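Local coordinates for protein SaTIE-TED (Staphylococcus aureus, PDB 6FX6) that is the thioester domain of an LPXTG-anchored surface protein and probably serves adhesion to host molecules through an internal thioester, although its function is not established, at residues F38-E43 with V220-P225; S140-K145 with D230-L235; T159-S164 with E180-I185. All blocks are in the same frame, centred on the assembly; numbering follows the deposited sequence.

Contact 1 (F38-E43 with V220-P225); sequences FYVNGE and VGVLKP
Valine against valine makes the close-fitting half of this contact. Val40 and Val222 meet obliquely, CB of Val40 lying 3.9 Å from CG2 of Val222, the methyl that stands anti to the carbonyl carbon of its own residue. Two residues back along the second strand, CG1 of Val220 takes CG2 of the same Val40 at 4.3 Å, and CB of Phe38 approaches that same Val220 methyl more loosely. The phenyl ring itself continues beyond the contact, onto Ala45, Cys47 and Ala54. Strands 38-40 and 220-222 are not paired with each other: their axes, inclined at 61°, come no closer than 8.3 Å, a spacing filled by side chains. Both instead pair with strand 43-47 in an antiparallel sheet. A type I' turn from Val40 to Glu43 folds 30-40 back into 43-47 as a beta hairpin, closed by Glu43 N to Val40 O (3.0 Å) and Val40 N to Glu43 O (2.9 Å). Beyond the hairpin bend the fit slackens toward solvent. CB of Glu43 still rests near CG1 of Val222, at 4.2 Å, while its carboxylate is carried out to the extended chain of Lys224. The two chains cross at about a right angle, and OE1 of Glu43 forms a weak, long salt bridge with NZ of Lys224 at 3.4 Å.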
loop_
_atom_site.group_PDB
_atom_site.type_symbol
_atom_site.label_atom_id
_atom_site.label_comp_id
_atom_site.label_asym_id
_atom_site.label_seq_id
_atom_site.Cartn_x
_atom_site.Cartn_y
_atom_site.Cartn_z
ATOM N N PHE A 38 -0.666 -7.203 14.938
ATOM C CA PHE A 38 0.689 -7.740 14.817
ATOM C C PHE A 38 1.724 -6.669 14.496
ATOM O O PHE A 38 1.478 -5.774 13.681
ATOM C CB PHE A 38 0.745 -8.813 13.725
ATOM C CG PHE A 38 -0.146 -10.001 13.984
ATOM C CD1 PHE A 38 0.173 -10.925 14.976
ATOM C CD2 PHE A 38 -1.294 -10.213 13.214
ATOM C CE1 PHE A 38 -0.640 -12.031 15.205
ATOM C CE2 PHE A 38 -2.112 -11.314 13.442
ATOM C CZ PHE A 38 -1.787 -12.224 14.439
ATOM N N TYR A 39 2.884 -6.784 15.136
ATOM C CA TYR A 39 4.064 -5.987 14.817
ATOM C C TYR A 39 5.236 -6.926 14.566
ATOM O O TYR A 39 5.374 -7.926 15.257
ATOM C CB TYR A 39 4.419 -5.046 15.975
ATOM C CG TYR A 39 3.434 -3.916 16.182
ATOM C CD1 TYR A 39 2.210 -4.141 16.810
ATOM C CD2 TYR A 39 3.733 -2.615 15.768
ATOM C CE1 TYR A 39 1.306 -3.111 17.006
ATOM C CE2 TYR A 39 2.835 -1.572 15.968
ATOM C CZ TYR A 39 1.623 -1.827 16.583
ATOM O OH TYR A 39 0.723 -0.808 16.778
ATOM N N VAL A 40 6.066 -6.602 13.574
ATOM C CA VAL A 40 7.328 -7.304 13.340
ATOM C C VAL A 40 8.407 -6.250 13.174
ATOM O O VAL A 40 8.358 -5.449 12.232
ATOM C CB VAL A 40 7.288 -8.205 12.083
ATOM C CG1 VAL A 40 8.601 -8.969 11.927
ATOM C CG2 VAL A 40 6.107 -9.171 12.146
ATOM N N ASN A 41 9.357 -6.246 14.108
ATOM C CA ASN A 41 10.463 -5.280 14.152
ATOM C C ASN A 41 10.000 -3.819 14.020
ATOM O O ASN A 41 10.578 -3.034 13.271
ATOM C CB ASN A 41 11.528 -5.635 13.099
ATOM C CG ASN A 41 12.921 -5.159 13.483
ATOM O OD1 ASN A 41 13.635 -4.591 12.665
ATOM N ND2 ASN A 41 13.317 -5.402 14.729
ATOM N N GLY A 42 8.947 -3.481 14.759
ATOM C CA GLY A 42 8.354 -2.147 14.733
ATOM C C GLY A 42 7.282 -1.909 13.681
ATOM O O GLY A 42 6.528 -0.950 13.803
ATOM N N GLU A 43 7.193 -2.766 12.663
ATOM C CA GLU A 43 6.334 -2.504 11.499
ATOM C C GLU A 43 5.012 -3.255 11.602
ATOM O O GLU A 43 4.967 -4.387 12.077
ATOM C CB GLU A 43 7.066 -2.864 10.203
ATOM C CG GLU A 43 8.522 -2.396 10.189
ATOM C CD GLU A 43 9.064 -2.095 8.805
ATOM O OE1 GLU A 43 9.943 -2.853 8.332
ATOM O OE2 GLU A 43 8.620 -1.090 8.199
ATOM N N VAL A 220 2.481 -14.492 8.687
ATOM C CA VAL A 220 2.239 -13.066 8.895
ATOM C C VAL A 220 2.989 -12.276 7.825
ATOM O O VAL A 220 4.137 -12.588 7.490
ATOM C CB VAL A 220 2.666 -12.640 10.315
ATOM C CG1 VAL A 220 2.719 -11.123 10.456
ATOM C CG2 VAL A 220 1.703 -13.228 11.340
ATOM N N GLY A 221 2.327 -11.251 7.299
ATOM C CA GLY A 221 2.867 -10.444 6.220
ATOM C C GLY A 221 3.173 -9.030 6.669
ATOM O O GLY A 221 2.327 -8.371 7.279
ATOM N N VAL A 222 4.393 -8.578 6.389
ATOM C CA VAL A 222 4.715 -7.160 6.394
ATOM C C VAL A 222 4.567 -6.792 4.932
ATOM O O VAL A 222 5.477 -7.003 4.129
ATOM C CB VAL A 222 6.126 -6.879 6.941
ATOM C CG1 VAL A 222 6.411 -5.383 6.931
ATOM C CG2 VAL A 222 6.255 -7.423 8.356
ATOM N N LEU A 223 3.390 -6.271 4.593
ATOM C CA LEU A 223 2.947 -6.154 3.208
ATOM C C LEU A 223 3.332 -4.790 2.632
ATOM O O LEU A 223 2.480 -3.919 2.393
ATOM C CB LEU A 223 1.436 -6.384 3.129
ATOM C CG LEU A 223 0.932 -7.704 3.725
ATOM C CD1 LEU A 223 -0.591 -7.718 3.763
ATOM C CD2 LEU A 223 1.474 -8.898 2.952
ATOM N N LYS A 224 4.631 -4.631 2.396
ATOM C CA LYS A 224 5.188 -3.387 1.876
ATOM C C LYS A 224 4.875 -3.248 0.391
ATOM O O LYS A 224 5.040 -4.205 -0.365
ATOM C CB LYS A 224 6.702 -3.345 2.063
ATOM C CG LYS A 224 7.171 -3.446 3.503
ATOM C CD LYS A 224 8.660 -3.182 3.587
ATOM C CE LYS A 224 9.180 -3.374 4.996
ATOM N NZ LYS A 224 10.635 -3.080 5.044
ATOM N N PRO A 225 4.426 -2.056 -0.035
ATOM C CA PRO A 225 4.223 -1.842 -1.467
ATOM C C PRO A 225 5.568 -1.743 -2.185
ATOM O O PRO A 225 6.481 -1.086 -1.690
ATOM C CB PRO A 225 3.437 -0.527 -1.525
ATOM C CG PRO A 225 3.758 0.177 -0.260
ATOM C CD PRO A 225 4.123 -0.854 0.763
#

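Contact 2 (S140-K145 with D230-L235); sequences SFHKQK and DSWLTL
A parallel edge pairing joins the start of strand 145-149 to strand 231-238 in the four-stranded mixed sheet, and a type II turn from Phe141 to Gln144 leads into it. Gln144 N returns to Phe141 O to close the turn. Lys145 and Thr234 form the bridge, anchored by a nearly straight bond from Thr234 N to Gln144 O (3.0 Å). At the turn, Lys143 N donates to Trp232 O at 2.8 Å, the donor lying almost along the C=O axis. The N-H of the same Trp232 is taken by a side chain: with CG of His142 anti to its own N (chi1 -175°), the imidazole swings over the strand, and ND1 of His142 accepts from N of Trp232 at 3.1 Å in the ring plane. ND1 therefore acts as acceptor and carries no proton in this bond. Trp232 is thus gripped at both its N and its O.

The Trp232 indole takes the crowded position between N and carbonyl carbon (chi1 62°), which turns it back over the turn. The edge of His142 points at the face of its five-membered ring, the planes 71° apart, while CA of Lys143 sits over the six-membered ring, 3.5 Å from its centroid, as a CH-pi contact. CG of Lys143 also lies over the centre of the imidazole, so one lysine touches both rings. Phe141 drops to the buried side, beside Leu200 of strand 195-201, and meets Leu233 obliquely. There CD1 of Phe141 comes within 3.4 Å of CD1 of Leu233.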
loop_
_atom_site.group_PDB
_atom_site.type_symbol
_atom_site.label_atom_id
_atom_site.label_comp_id
_atom_site.label_asym_id
_atom_site.label_seq_id
_atom_site.Cartn_x
_atom_site.Cartn_y
_atom_site.Cartn_z
ATOM N N SER A 140 -2.537 12.527 -17.445
ATOM C CA SER A 140 -2.805 12.546 -18.892
ATOM C C SER A 140 -1.520 12.573 -19.729
ATOM O O SER A 140 -1.518 12.140 -20.879
ATOM C CB SER A 140 -3.686 13.739 -19.257
ATOM O OG SER A 140 -3.052 14.962 -18.916
ATOM N N PHE A 141 -0.435 13.081 -19.148
ATOM C CA PHE A 141 0.878 13.094 -19.812
ATOM C C PHE A 141 1.765 11.879 -19.475
ATOM O O PHE A 141 2.950 11.871 -19.796
ATOM C CB PHE A 141 1.609 14.427 -19.556
ATOM C CG PHE A 141 1.698 14.826 -18.099
ATOM C CD1 PHE A 141 2.530 14.146 -17.215
ATOM C CD2 PHE A 141 0.957 15.906 -17.616
ATOM C CE1 PHE A 141 2.608 14.523 -15.880
ATOM C CE2 PHE A 141 1.037 16.288 -16.285
ATOM C CZ PHE A 141 1.866 15.594 -15.415
ATOM N N HIS A 142 1.183 10.851 -18.859
ATOM C CA HIS A 142 1.904 9.632 -18.467
ATOM C C HIS A 142 2.550 8.947 -19.670
ATOM O O HIS A 142 1.902 8.740 -20.687
ATOM C CB HIS A 142 0.941 8.665 -17.770
ATOM C CG HIS A 142 1.589 7.432 -17.231
ATOM N ND1 HIS A 142 2.717 7.473 -16.446
ATOM C CD2 HIS A 142 1.247 6.127 -17.332
ATOM C CE1 HIS A 142 3.051 6.244 -16.090
ATOM N NE2 HIS A 142 2.176 5.408 -16.619
ATOM N N LYS A 143 3.834 8.630 -19.532
ATOM C CA LYS A 143 4.669 8.022 -20.583
ATOM C C LYS A 143 5.014 8.916 -21.787
ATOM O O LYS A 143 5.671 8.442 -22.709
ATOM C CB LYS A 143 4.078 6.704 -21.118
ATOM C CG LYS A 143 3.674 5.674 -20.083
ATOM C CD LYS A 143 3.298 4.378 -20.787
ATOM C CE LYS A 143 2.457 3.461 -19.922
ATOM N NZ LYS A 143 1.854 2.365 -20.735
ATOM N N GLN A 144 4.599 10.182 -21.792
ATOM C CA GLN A 144 4.832 11.049 -22.947
ATOM C C GLN A 144 6.231 11.667 -22.904
ATOM O O GLN A 144 6.862 11.757 -21.840
ATOM C CB GLN A 144 3.756 12.136 -23.053
ATOM C CG GLN A 144 2.376 11.568 -23.372
ATOM C CD GLN A 144 1.343 12.625 -23.732
ATOM O OE1 GLN A 144 1.357 13.743 -23.210
ATOM N NE2 GLN A 144 0.426 12.265 -24.626
ATOM N N LYS A 145 6.703 12.056 -24.086
ATOM C CA LYS A 145 7.946 12.786 -24.266
ATOM C C LYS A 145 7.591 14.186 -24.731
ATOM O O LYS A 145 6.850 14.341 -25.700
ATOM C CB LYS A 145 8.822 12.108 -25.317
ATOM C CG LYS A 145 9.345 10.740 -24.908
ATOM C CD LYS A 145 10.167 10.113 -26.026
ATOM C CE LYS A 145 10.588 8.685 -25.703
ATOM N NZ LYS A 145 11.678 8.629 -24.688
ATOM N N ASP A 230 3.970 5.577 -10.055
ATOM C CA ASP A 230 4.242 6.926 -10.542
ATOM C C ASP A 230 3.650 7.190 -11.913
ATOM O O ASP A 230 3.673 6.328 -12.784
ATOM C CB ASP A 230 5.745 7.236 -10.560
ATOM C CG ASP A 230 6.536 6.335 -11.479
ATOM O OD1 ASP A 230 6.385 5.103 -11.367
ATOM O OD2 ASP A 230 7.340 6.845 -12.288
ATOM N N SER A 231 3.104 8.388 -12.083
ATOM C CA SER A 231 2.954 8.973 -13.406
ATOM C C SER A 231 4.324 9.532 -13.742
ATOM O O SER A 231 4.966 10.116 -12.872
ATOM C CB SER A 231 1.906 10.082 -13.410
ATOM O OG SER A 231 0.636 9.555 -13.090
ATOM N N TRP A 232 4.786 9.329 -14.976
ATOM C CA TRP A 232 6.069 9.871 -15.404
ATOM C C TRP A 232 6.024 10.525 -16.775
ATOM O O TRP A 232 5.201 10.192 -17.638
ATOM C CB TRP A 232 7.186 8.814 -15.337
ATOM C CG TRP A 232 7.011 7.603 -16.209
ATOM C CD1 TRP A 232 6.509 6.393 -15.827
ATOM C CD2 TRP A 232 7.379 7.464 -17.590
ATOM N NE1 TRP A 232 6.521 5.517 -16.881
ATOM C CE2 TRP A 232 7.047 6.145 -17.978
ATOM C CE3 TRP A 232 7.942 8.327 -18.539
ATOM C CZ2 TRP A 232 7.265 5.664 -19.279
ATOM C CZ3 TRP A 232 8.159 7.847 -19.843
ATOM C CH2 TRP A 232 7.824 6.524 -20.193
ATOM N N LEU A 233 6.957 11.452 -16.948
ATOM C CA LEU A 233 7.054 12.295 -18.124
ATOM C C LEU A 233 8.527 12.487 -18.431
ATOM O O LEU A 233 9.308 12.838 -17.532
ATOM C CB LEU A 233 6.389 13.633 -17.810
ATOM C CG LEU A 233 6.447 14.799 -18.799
ATOM C CD1 LEU A 233 5.191 15.649 -18.679
ATOM C CD2 LEU A 233 7.673 15.663 -18.579
ATOM N N THR A 234 8.908 12.265 -19.690
ATOM C CA THR A 234 10.294 12.431 -20.117
ATOM C C THR A 234 10.440 13.739 -20.876
ATOM O O THR A 234 9.757 13.959 -21.873
ATOM C CB THR A 234 10.762 11.241 -20.977
ATOM O OG1 THR A 234 10.698 10.047 -20.190
ATOM C CG2 THR A 234 12.207 11.433 -21.462
ATOM N N LEU A 235 11.327 14.608 -20.395
ATOM C CA LEU A 235 11.640 15.858 -21.083
ATOM C C LEU A 235 12.774 15.641 -22.070
ATOM O O LEU A 235 13.780 15.035 -21.720
ATOM C CB LEU A 235 12.072 16.920 -20.088
ATOM C CG LEU A 235 11.119 17.252 -18.939
ATOM C CD1 LEU A 235 11.826 18.129 -17.914
ATOM C CD2 LEU A 235 9.861 17.932 -19.447
HETATM O O HOH W 1 11.228 7.749 -21.400
#

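Contact 3 (T159-S164 with E180-I185); sequences TNNTLS and EGNKLI
The tip of a beta hairpin, strands 175-180 and 183-188 joined by a type II' turn from Glu180 to Lys183, docks here against the loop that follows strand 154-157. Gly181, with positive phi, and Asn182 occupy the turn's two central positions, and Lys183 N to Glu180 O (3.0 Å) closes it. Asn182 and Leu163 bury the largest areas, with Asn161 next.

Asn182 sends its side chain across to the loop. Its ND2 donates to OD1 of Asn161 in a short and nearly straight bond (2.8 Å, 170°), but the two amides are turned 81° against each other. OD1 of Asn161 lies in the amide plane of Asn182, yet ND2 stands above the plane of the Asn161 carbonyl, not on a lone pair. Asn161, with CG anti to its backbone N, has the left-handed backbone conformation, and its CA packs beside OD1 of Asn182. The other branch of the Asn182 amide works through water: OD1 accepts from a water at 2.6 Å, and that water in turn accepts the backbone N-H of Ser164. Both ends of the amide are thereby tied to the loop.

Leu163 opens the short 3-10 segment beginning there, and its side chain fits against the turn's backbone. Leu163 also touches Leu200 of strand 195-201, which ties the hairpin tip and the loop to the neighbouring mixed sheet. Facing the turn, CB of Leu163 lies 3.5 Å from O of Gly181, and CD1 of Leu163 lies 3.6 Å from O of Asn182.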
loop_
_atom_site.group_PDB
_atom_site.type_symbol
_atom_site.label_atom_id
_atom_site.label_comp_id
_atom_site.label_asym_id
_atom_site.label_seq_id
_atom_site.Cartn_x
_atom_site.Cartn_y
_atom_site.Cartn_z
ATOM N N THR A 159 -4.899 16.694 -17.375
ATOM C CA THR A 159 -6.350 16.682 -17.609
ATOM C C THR A 159 -7.089 15.499 -16.950
ATOM O O THR A 159 -8.318 15.506 -16.918
ATOM C CB THR A 159 -6.691 16.716 -19.119
ATOM O OG1 THR A 159 -6.001 15.664 -19.804
ATOM C CG2 THR A 159 -6.294 18.050 -19.727
ATOM N N ASN A 160 -6.361 14.498 -16.438
ATOM C CA ASN A 160 -6.968 13.402 -15.648
ATOM C C ASN A 160 -7.240 13.739 -14.170
ATOM O O ASN A 160 -7.831 12.918 -13.466
ATOM C CB ASN A 160 -6.113 12.118 -15.718
ATOM C CG ASN A 160 -6.461 11.228 -16.900
ATOM O OD1 ASN A 160 -6.994 11.678 -17.915
ATOM N ND2 ASN A 160 -6.142 9.944 -16.770
ATOM N N ASN A 161 -6.791 14.906 -13.693
ATOM C CA ASN A 161 -7.098 15.382 -12.335
ATOM C C ASN A 161 -6.564 14.411 -11.254
ATOM O O ASN A 161 -7.303 13.977 -10.360
ATOM C CB ASN A 161 -8.623 15.649 -12.208
ATOM C CG ASN A 161 -9.016 16.352 -10.907
ATOM O OD1 ASN A 161 -8.277 17.182 -10.372
ATOM N ND2 ASN A 161 -10.198 16.015 -10.398
ATOM N N THR A 162 -5.278 14.072 -11.352
ATOM C CA THR A 162 -4.640 13.125 -10.422
ATOM C C THR A 162 -3.494 13.693 -9.581
ATOM O O THR A 162 -2.995 12.995 -8.700
ATOM C CB THR A 162 -4.065 11.894 -11.165
ATOM O OG1 THR A 162 -3.005 12.311 -12.034
ATOM C CG2 THR A 162 -5.146 11.174 -11.969
ATOM N N LEU A 163 -3.074 14.936 -9.816
ATOM C CA LEU A 163 -1.838 15.429 -9.190
ATOM C C LEU A 163 -1.932 15.678 -7.681
ATOM O O LEU A 163 -0.904 15.659 -7.006
ATOM C CB LEU A 163 -1.293 16.660 -9.925
ATOM C CG LEU A 163 -0.964 16.461 -11.413
ATOM C CD1 LEU A 163 -0.153 17.634 -11.945
ATOM C CD2 LEU A 163 -0.222 15.152 -11.680
ATOM N N SER A 164 -3.147 15.852 -7.151
ATOM C CA SER A 164 -3.361 15.955 -5.693
ATOM C C SER A 164 -3.025 14.682 -4.885
ATOM O O SER A 164 -2.861 14.768 -3.673
ATOM C CB SER A 164 -4.805 16.379 -5.380
ATOM O OG SER A 164 -5.709 15.302 -5.545
ATOM N N GLU A 180 1.426 22.397 -8.750
ATOM C CA GLU A 180 0.512 23.449 -8.312
ATOM C C GLU A 180 -0.871 23.120 -8.897
ATOM O O GLU A 180 -1.107 23.305 -10.092
ATOM C CB GLU A 180 1.033 24.819 -8.772
ATOM C CG GLU A 180 0.501 26.000 -7.976
ATOM C CD GLU A 180 1.116 27.338 -8.379
ATOM O OE1 GLU A 180 0.706 28.371 -7.803
ATOM O OE2 GLU A 180 2.000 27.377 -9.265
ATOM N N GLY A 181 -1.760 22.588 -8.058
ATOM C CA GLY A 181 -3.072 22.116 -8.505
ATOM C C GLY A 181 -2.951 20.934 -9.461
ATOM O O GLY A 181 -2.427 19.880 -9.090
ATOM N N ASN A 182 -3.416 21.119 -10.695
ATOM C CA ASN A 182 -3.257 20.110 -11.754
ATOM C C ASN A 182 -2.166 20.457 -12.772
ATOM O O ASN A 182 -2.130 19.880 -13.859
ATOM C CB ASN A 182 -4.608 19.852 -12.442
ATOM C CG ASN A 182 -5.458 18.858 -11.684
ATOM O OD1 ASN A 182 -4.953 17.844 -11.194
ATOM N ND2 ASN A 182 -6.755 19.134 -11.588
ATOM N N LYS A 183 -1.253 21.354 -12.397
ATOM C CA LYS A 183 -0.161 21.771 -13.267
ATOM C C LYS A 183 1.169 21.236 -12.732
ATOM O O LYS A 183 1.442 21.324 -11.533
ATOM C CB LYS A 183 -0.119 23.297 -13.367
ATOM C CG LYS A 183 -1.460 23.934 -13.699
ATOM C CD LYS A 183 -1.294 25.271 -14.407
ATOM C CE LYS A 183 -2.635 25.917 -14.719
ATOM N NZ LYS A 183 -2.522 26.950 -15.789
ATOM N N LEU A 184 1.969 20.658 -13.625
ATOM C CA LEU A 184 3.345 20.282 -13.333
ATOM C C LEU A 184 4.226 21.403 -13.867
ATOM O O LEU A 184 4.228 21.655 -15.072
ATOM C CB LEU A 184 3.704 18.945 -13.996
ATOM C CG LEU A 184 5.159 18.468 -13.841
ATOM C CD1 LEU A 184 5.506 18.219 -12.382
ATOM C CD2 LEU A 184 5.429 17.223 -14.679
ATOM N N ILE A 185 4.956 22.065 -12.966
ATOM C CA ILE A 185 5.772 23.240 -13.281
ATOM C C ILE A 185 7.232 22.794 -13.342
ATOM O O ILE A 185 7.776 22.321 -12.351
ATOM C CB ILE A 185 5.627 24.345 -12.196
ATOM C CG1 ILE A 185 4.153 24.622 -11.849
ATOM C CG2 ILE A 185 6.331 25.632 -12.617
ATOM C CD1 ILE A 185 3.296 25.090 -13.003
HETATM O O HOH W 2 -5.410 16.736 -8.837
#

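From the N terminus, the chain first lays down 38-43, which waits 177 residues for 220-225 to close contact 1 within the antiparallel sheet. Helices 72-87, 94-107 and 121-134 fall inside that loop. Next comes 140-145, whose partner 230-235 arrives only after contact 1 has closed, so contacts 1 and 2 cross along the chain. Contact 3, 159-164 with 180-185, is a short closure nested inside both loops. Contacts 2 and 3 adjoin, about 12 Å between centres: Ser140 OG probably bonds Thr159 N, and Phe141 packs on Leu184, joining the mixed and three-stranded sheets. The centre of contact 1 lies about 33 Å from the centre of each of the other two, on the opposite side of the chain's centre.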